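Long-range contacts in serine-pyruvate aminotransferase (AgxT) (Sulfolobus solfataricus, PDB 3ZRP), which uses pyridoxal 5'-phosphate as cofactor and probably transfers amino groups from serine to pyruvate and from alanine to glyoxylate: residues 283-287 / 365-369; 317-321 / 358-362; 349-354 / 372-377. All coordinates share one frame. Residues are numbered along the deposited sequence.

Interaction 1 (283-287 / 365-369); sequences EALGL and EPIRF
Arg368 lays its guanidinium over Gly286, with CZ 3.8 Å from Gly286 CA on one face of the group. The side chain (chi1 m, chi2 t, chi3 m) folds back along the end of helix 264-284, where NE gives a weak hydrogen bond to Ala284 O (3.3 Å, 128° at the hydrogen). Gly286 closes that helix in a Schellman motif: phi/psi is 77/26, and its N bonds back to Glu283 O at 2.6 Å. A CB here would lie 3.1 Å from Arg368 NH1. The two backbones come closest at Leu285 and Arg368, whose CA atoms are 4.7 Å apart. There Arg368 N donates to Leu285 O (3.0 Å, 160°), and Ile367 CA adds a CA-H...O contact to Leu285 O at 3.3 Å. Residues 365-369 form an irregular linker, extended at Ile367 (-137/163). Ile367, chi1 p, sets CG2 3.9 Å from Leu287 CD2 and CD1 4.2 Å from Leu285 CD2; both leucines are m,t. Glu365 turns its carboxylate to the backbone amides of Lys307, Val308 and Ala309. The well-formed amide bond to Leu285 O therefore carries the polar link, the arginine bond adds little, and the leucine-isoleucine contacts supply the apolar part.

Interaction 2 (317-321 / 358-362); sequences GTVNE and RTLRK
A salt-bridge network of Glu321, Arg358 and Lys362 spans the gap between the C-terminal end of helix 311-319 and the last turns of helix 346-363, a partly buried contact away from the cofactor and calcium sites. The first segment is helical through Val319; Asn320 (-77/9) is the first residue to leave helical angles, and Glu321 N still bonds to Thr318 O at 3.0 Å. The second segment is helical, and the backbones are nearest at Gly317 and Thr359, with CA atoms 6.1 Å apart. Bare Gly317 permits this approach: a CB would stand 3.1 Å from both Thr359 CG2 and Lys362 CE. As it is, Thr359 CG2 lies 3.9 Å from Gly317 C, while Thr318 CG2 rests 3.4 Å from Thr359 OG1. The threonine hydroxyls turn to their own helices, that of Thr318 to Leu315 O and Val314 O and that of Thr359 to Val355 O. Lys362, chi1 p and then t throughout, reaches across so that NZ donates to Gly317 O at 3.2 Å. Glu321 OE2 sits 4.0 Å from Lys362 NZ and 3.7 Å from Arg358 NE, both long salt bridges; Arg358, chi1 p, also brings NE within 3.2 Å of Glu321 CG. One carboxylate thus faces two cations at long range, and the lysine-to-carbonyl hydrogen bond is the more direct polar link between the helices.

Interaction 3 (349-354 / 372-377); sequences AIIAIS and GVKAVE
Two helices, 346-363 and 372-381, pack side by side and nearly antiparallel through residues 349-354 and 372-377: the short axes approach to 9.0 Å with a signed crossing angle of 160°. CA atoms are nearest at Ile350-Val373 (6.0 Å) and Ile353-Gly372 (6.1 Å). The surfaces mesh without any hydrogen bond between them. A hollow lies over Gly372, into which Ile353 (m,m) pushes CG2 to 3.5 Å from Gly372 C and 3.9 Å from Val373 N; a CB modelled on Gly372 would fall 2.7 Å from Ile353 CG2, a clash, so this close fit depends on the missing side chain. In return, Val376 (chi1 t) is the bump of the second helix, wedged among Ala349, Ile350 and Ile353. Its CG1 is 4.0 Å from both Ala349 CB and Ile350 CG1 and 3.9 Å from Ile350 N, and its CG2 is 3.5 Å from Ile353 CG1. One turn earlier, Val373 (chi1 t) fits between Ile350 and Ser354, with CG1 3.8 Å from Ile350 CG2 and CG2 4.1 Å from Ser354 CA. Ile350 (m,t) meets both valines, and its CD1 comes to 4.5 Å from Glu377 OE1. The pair belongs to the C-terminal part of the chain, consistent with the small domain of fold type I PLP enzymes. Helix 264-284 completes the packing: Ala349 and Ile353 touch its Ile278, Ile353 also meets Leu282, and Ala375 rests on Ala284, so three helices share this corner of the chain.

Following the chain from the N terminus, the end of helix 264-284 comes first, and interaction 1 closes the longest loop by joining it to the linker after helix 346-363. Interaction 2 is nested inside that loop, tying helix 311-319 to the end of helix 346-363. Interaction 3 starts earlier on the same helix and closes a short loop, with 17 residues between its segments, by pairing it with helix 372-381, so it crosses both of the others. Interactions 1 and 2 meet at Leu360, which packs on Leu287 and Ile367, and by a probable hydrogen bond from Glu365 N to Leu360 O. Interactions 1 and 3 touch through Ala284-Ala375 and Leu285-Gly372. Helix 346-363 is common to interactions 2 and 3.

Interaction 1 (283-287 / 365-369)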
# COMPACT_ATOMS: atom_id res chain seq x y z
N GLU A 283 -37.65 0.87 -8.91
CA GLU A 283 -38.97 0.33 -8.60
C GLU A 283 -39.97 0.74 -9.69
O GLU A 283 -40.68 -0.11 -10.25
CB GLU A 283 -39.42 0.83 -7.22
CG GLU A 283 -39.53 -0.25 -6.14
CD GLU A 283 -38.24 -0.52 -5.36
OE1 GLU A 283 -37.45 0.41 -5.11
OE2 GLU A 283 -38.03 -1.69 -4.98
N ALA A 284 -40.01 2.03 -10.00
CA ALA A 284 -40.90 2.53 -11.06
C ALA A 284 -40.63 1.88 -12.42
O ALA A 284 -41.55 1.78 -13.24
CB ALA A 284 -40.82 4.06 -11.15
N LEU A 285 -39.41 1.40 -12.64
CA LEU A 285 -39.08 0.63 -13.86
C LEU A 285 -39.59 -0.81 -13.76
O LEU A 285 -39.57 -1.56 -14.74
CB LEU A 285 -37.57 0.63 -14.13
CG LEU A 285 -36.91 1.85 -14.81
CD1 LEU A 285 -35.36 1.78 -14.78
CD2 LEU A 285 -37.38 2.05 -16.22
N GLY A 286 -40.02 -1.19 -12.55
CA GLY A 286 -40.42 -2.57 -12.28
C GLY A 286 -39.24 -3.50 -12.10
O GLY A 286 -39.37 -4.70 -12.32
N LEU A 287 -38.09 -2.96 -11.69
CA LEU A 287 -36.90 -3.77 -11.40
C LEU A 287 -36.82 -4.14 -9.91
O LEU A 287 -37.19 -3.34 -9.03
CB LEU A 287 -35.62 -3.06 -11.85
CG LEU A 287 -35.44 -2.83 -13.36
CD1 LEU A 287 -34.36 -1.77 -13.63
CD2 LEU A 287 -35.14 -4.14 -14.07
N GLU A 365 -35.11 -6.42 -21.57
CA GLU A 365 -35.51 -6.63 -20.17
C GLU A 365 -36.89 -6.01 -19.95
O GLU A 365 -37.12 -4.84 -20.28
CB GLU A 365 -34.47 -6.02 -19.21
CG GLU A 365 -34.78 -6.19 -17.71
CD GLU A 365 -34.62 -7.62 -17.21
OE1 GLU A 365 -33.95 -8.43 -17.88
OE2 GLU A 365 -35.16 -7.94 -16.13
N PRO A 366 -37.84 -6.81 -19.40
CA PRO A 366 -39.18 -6.29 -19.13
C PRO A 366 -39.17 -5.12 -18.14
O PRO A 366 -38.96 -5.32 -16.94
CB PRO A 366 -39.93 -7.50 -18.54
CG PRO A 366 -38.90 -8.57 -18.32
CD PRO A 366 -37.73 -8.25 -19.17
N ILE A 367 -39.37 -3.91 -18.66
CA ILE A 367 -39.43 -2.72 -17.83
C ILE A 367 -40.57 -1.79 -18.23
O ILE A 367 -41.12 -1.91 -19.34
CB ILE A 367 -38.09 -1.92 -17.88
CG1 ILE A 367 -37.71 -1.59 -19.33
CG2 ILE A 367 -36.97 -2.70 -17.21
CD1 ILE A 367 -36.67 -0.48 -19.45
N ARG A 368 -40.92 -0.88 -17.33
CA ARG A 368 -41.95 0.12 -17.59
C ARG A 368 -41.32 1.42 -18.12
O ARG A 368 -40.86 2.26 -17.34
CB ARG A 368 -42.77 0.38 -16.32
CG ARG A 368 -43.31 -0.90 -15.66
CD ARG A 368 -44.48 -0.62 -14.73
NE ARG A 368 -44.08 -0.29 -13.36
CZ ARG A 368 -43.99 -1.16 -12.36
NH1 ARG A 368 -44.25 -2.45 -12.56
NH2 ARG A 368 -43.64 -0.74 -11.15
N PHE A 369 -41.31 1.57 -19.44
CA PHE A 369 -40.73 2.75 -20.10
C PHE A 369 -41.38 4.06 -19.69
O PHE A 369 -42.58 4.12 -19.41
CB PHE A 369 -40.76 2.64 -21.63
CG PHE A 369 -40.44 1.27 -22.15
CD1 PHE A 369 -39.16 0.74 -22.04
CD2 PHE A 369 -41.43 0.52 -22.78
CE1 PHE A 369 -38.87 -0.53 -22.56
CE2 PHE A 369 -41.15 -0.76 -23.29
CZ PHE A 369 -39.87 -1.28 -23.18

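Interaction 2 (317-321 / 358-362)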
# COMPACT_ATOMS: atom_id res chain seq x y z
N GLY A 317 -22.97 -2.02 -22.53
CA GLY A 317 -23.91 -1.08 -23.15
C GLY A 317 -24.10 0.24 -22.43
O GLY A 317 -24.41 1.25 -23.06
N THR A 318 -23.95 0.23 -21.11
CA THR A 318 -24.10 1.46 -20.31
C THR A 318 -22.89 2.38 -20.43
O THR A 318 -23.06 3.60 -20.43
CB THR A 318 -24.37 1.20 -18.81
OG1 THR A 318 -23.33 0.37 -18.27
CG2 THR A 318 -25.73 0.55 -18.60
N VAL A 319 -21.69 1.79 -20.51
CA VAL A 319 -20.46 2.58 -20.67
C VAL A 319 -20.44 3.38 -21.99
O VAL A 319 -20.02 4.54 -22.00
CB VAL A 319 -19.15 1.74 -20.47
CG1 VAL A 319 -18.76 0.95 -21.72
CG2 VAL A 319 -17.99 2.64 -20.02
N ASN A 320 -20.93 2.76 -23.06
CA ASN A 320 -21.08 3.39 -24.37
C ASN A 320 -22.30 4.33 -24.44
O ASN A 320 -22.68 4.79 -25.51
CB ASN A 320 -21.18 2.32 -25.48
CG ASN A 320 -19.88 1.55 -25.70
OD1 ASN A 320 -18.86 2.14 -26.08
ND2 ASN A 320 -19.92 0.24 -25.50
N GLU A 321 -22.93 4.56 -23.28
CA GLU A 321 -24.11 5.41 -23.17
C GLU A 321 -23.90 6.49 -22.09
O GLU A 321 -24.71 7.41 -21.97
CB GLU A 321 -25.35 4.55 -22.87
CG GLU A 321 -26.67 5.09 -23.42
CD GLU A 321 -26.99 4.61 -24.83
OE1 GLU A 321 -26.15 4.80 -25.74
OE2 GLU A 321 -28.10 4.05 -25.03
N ARG A 358 -32.59 3.13 -21.15
CA ARG A 358 -32.29 2.94 -22.57
C ARG A 358 -31.40 1.73 -22.89
O ARG A 358 -31.47 1.16 -23.99
CB ARG A 358 -31.80 4.23 -23.25
CG ARG A 358 -30.64 4.93 -22.62
CD ARG A 358 -30.64 6.36 -23.10
NE ARG A 358 -29.31 6.95 -23.06
CZ ARG A 358 -28.94 7.94 -22.25
NH1 ARG A 358 -29.81 8.47 -21.40
NH2 ARG A 358 -27.70 8.41 -22.31
N THR A 359 -30.61 1.30 -21.91
CA THR A 359 -29.80 0.11 -22.09
C THR A 359 -30.67 -1.16 -22.02
O THR A 359 -30.53 -2.07 -22.86
CB THR A 359 -28.64 0.07 -21.09
OG1 THR A 359 -27.93 1.31 -21.14
CG2 THR A 359 -27.68 -1.06 -21.40
N LEU A 360 -31.59 -1.21 -21.05
CA LEU A 360 -32.45 -2.38 -20.87
C LEU A 360 -33.48 -2.52 -22.00
O LEU A 360 -33.86 -3.64 -22.36
CB LEU A 360 -33.14 -2.34 -19.49
CG LEU A 360 -32.22 -2.44 -18.27
CD1 LEU A 360 -33.02 -2.60 -16.98
CD2 LEU A 360 -31.22 -3.57 -18.43
N ARG A 361 -33.92 -1.38 -22.54
CA ARG A 361 -34.81 -1.33 -23.70
C ARG A 361 -34.19 -2.08 -24.89
O ARG A 361 -34.84 -2.93 -25.50
CB ARG A 361 -35.06 0.14 -24.07
CG ARG A 361 -36.12 0.41 -25.14
CD ARG A 361 -36.94 1.65 -24.79
NE ARG A 361 -37.22 2.53 -25.93
CZ ARG A 361 -38.38 3.13 -26.17
NH1 ARG A 361 -39.42 2.94 -25.36
NH2 ARG A 361 -38.51 3.92 -27.23
N LYS A 362 -32.93 -1.76 -25.20
CA LYS A 362 -32.23 -2.36 -26.33
C LYS A 362 -31.89 -3.84 -26.11
O LYS A 362 -31.54 -4.55 -27.05
CB LYS A 362 -30.98 -1.56 -26.70
CG LYS A 362 -29.81 -1.65 -25.72
CD LYS A 362 -28.76 -0.59 -26.03
CE LYS A 362 -27.48 -0.82 -25.22
NZ LYS A 362 -26.59 0.37 -25.26

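Interaction 3 (349-354 / 372-377)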
# COMPACT_ATOMS: atom_id res chain seq x y z
N ALA A 349 -27.98 10.62 -10.24
CA ALA A 349 -29.15 9.73 -10.07
C ALA A 349 -30.05 9.76 -11.33
O ALA A 349 -30.43 8.70 -11.85
CB ALA A 349 -29.93 10.07 -8.80
N ILE A 350 -30.35 10.97 -11.82
CA ILE A 350 -31.12 11.13 -13.06
C ILE A 350 -30.45 10.37 -14.21
O ILE A 350 -31.10 9.57 -14.90
CB ILE A 350 -31.34 12.62 -13.45
CG1 ILE A 350 -32.22 13.32 -12.41
CG2 ILE A 350 -32.01 12.74 -14.83
CD1 ILE A 350 -31.99 14.81 -12.30
N ILE A 351 -29.16 10.62 -14.41
CA ILE A 351 -28.41 9.99 -15.50
C ILE A 351 -28.38 8.47 -15.37
O ILE A 351 -28.62 7.75 -16.34
CB ILE A 351 -26.98 10.58 -15.60
CG1 ILE A 351 -27.07 12.04 -16.06
CG2 ILE A 351 -26.13 9.82 -16.58
CD1 ILE A 351 -27.87 12.24 -17.35
N ALA A 352 -28.11 7.97 -14.16
CA ALA A 352 -28.04 6.51 -13.96
C ALA A 352 -29.32 5.78 -14.41
O ALA A 352 -29.26 4.80 -15.16
CB ALA A 352 -27.70 6.19 -12.48
N ILE A 353 -30.47 6.27 -13.96
CA ILE A 353 -31.77 5.68 -14.31
C ILE A 353 -32.08 5.86 -15.81
O ILE A 353 -32.56 4.92 -16.47
CB ILE A 353 -32.89 6.21 -13.40
CG1 ILE A 353 -32.64 5.79 -11.95
CG2 ILE A 353 -34.29 5.74 -13.85
CD1 ILE A 353 -32.46 4.26 -11.76
N SER A 354 -31.76 7.04 -16.35
CA SER A 354 -31.90 7.28 -17.78
C SER A 354 -31.12 6.24 -18.57
O SER A 354 -31.66 5.61 -19.49
CB SER A 354 -31.41 8.68 -18.16
OG SER A 354 -31.51 8.87 -19.56
N GLY A 372 -39.09 5.68 -15.07
CA GLY A 372 -37.87 5.81 -14.27
C GLY A 372 -37.50 7.22 -13.82
O GLY A 372 -37.44 7.50 -12.61
N VAL A 373 -37.24 8.11 -14.78
CA VAL A 373 -36.72 9.45 -14.47
C VAL A 373 -37.68 10.32 -13.65
O VAL A 373 -37.25 11.01 -12.72
CB VAL A 373 -36.23 10.19 -15.74
CG1 VAL A 373 -35.55 11.50 -15.37
CG2 VAL A 373 -35.26 9.32 -16.53
N LYS A 374 -38.97 10.29 -13.98
CA LYS A 374 -39.95 11.03 -13.19
C LYS A 374 -39.97 10.59 -11.73
O LYS A 374 -40.03 11.42 -10.81
CB LYS A 374 -41.37 11.02 -13.80
CG LYS A 374 -41.79 9.76 -14.56
CD LYS A 374 -43.17 9.92 -15.23
CE LYS A 374 -43.13 10.80 -16.48
NZ LYS A 374 -44.50 11.19 -16.93
N ALA A 375 -39.90 9.27 -11.51
CA ALA A 375 -39.81 8.73 -10.15
C ALA A 375 -38.61 9.32 -9.40
O ALA A 375 -38.75 9.77 -8.25
CB ALA A 375 -39.73 7.21 -10.18
N VAL A 376 -37.45 9.34 -10.06
CA VAL A 376 -36.24 9.98 -9.53
C VAL A 376 -36.47 11.47 -9.26
O VAL A 376 -36.18 11.97 -8.17
CB VAL A 376 -35.02 9.81 -10.52
CG1 VAL A 376 -33.77 10.50 -9.99
CG2 VAL A 376 -34.73 8.34 -10.79
N GLU A 377 -36.98 12.19 -10.27
CA GLU A 377 -37.25 13.63 -10.14
C GLU A 377 -38.18 13.89 -8.96
O GLU A 377 -37.96 14.83 -8.19
CB GLU A 377 -37.87 14.21 -11.42
CG GLU A 377 -37.05 14.06 -12.69
CD GLU A 377 -36.41 15.37 -13.15
OE1 GLU A 377 -36.20 16.27 -12.31
OE2 GLU A 377 -36.15 15.48 -14.37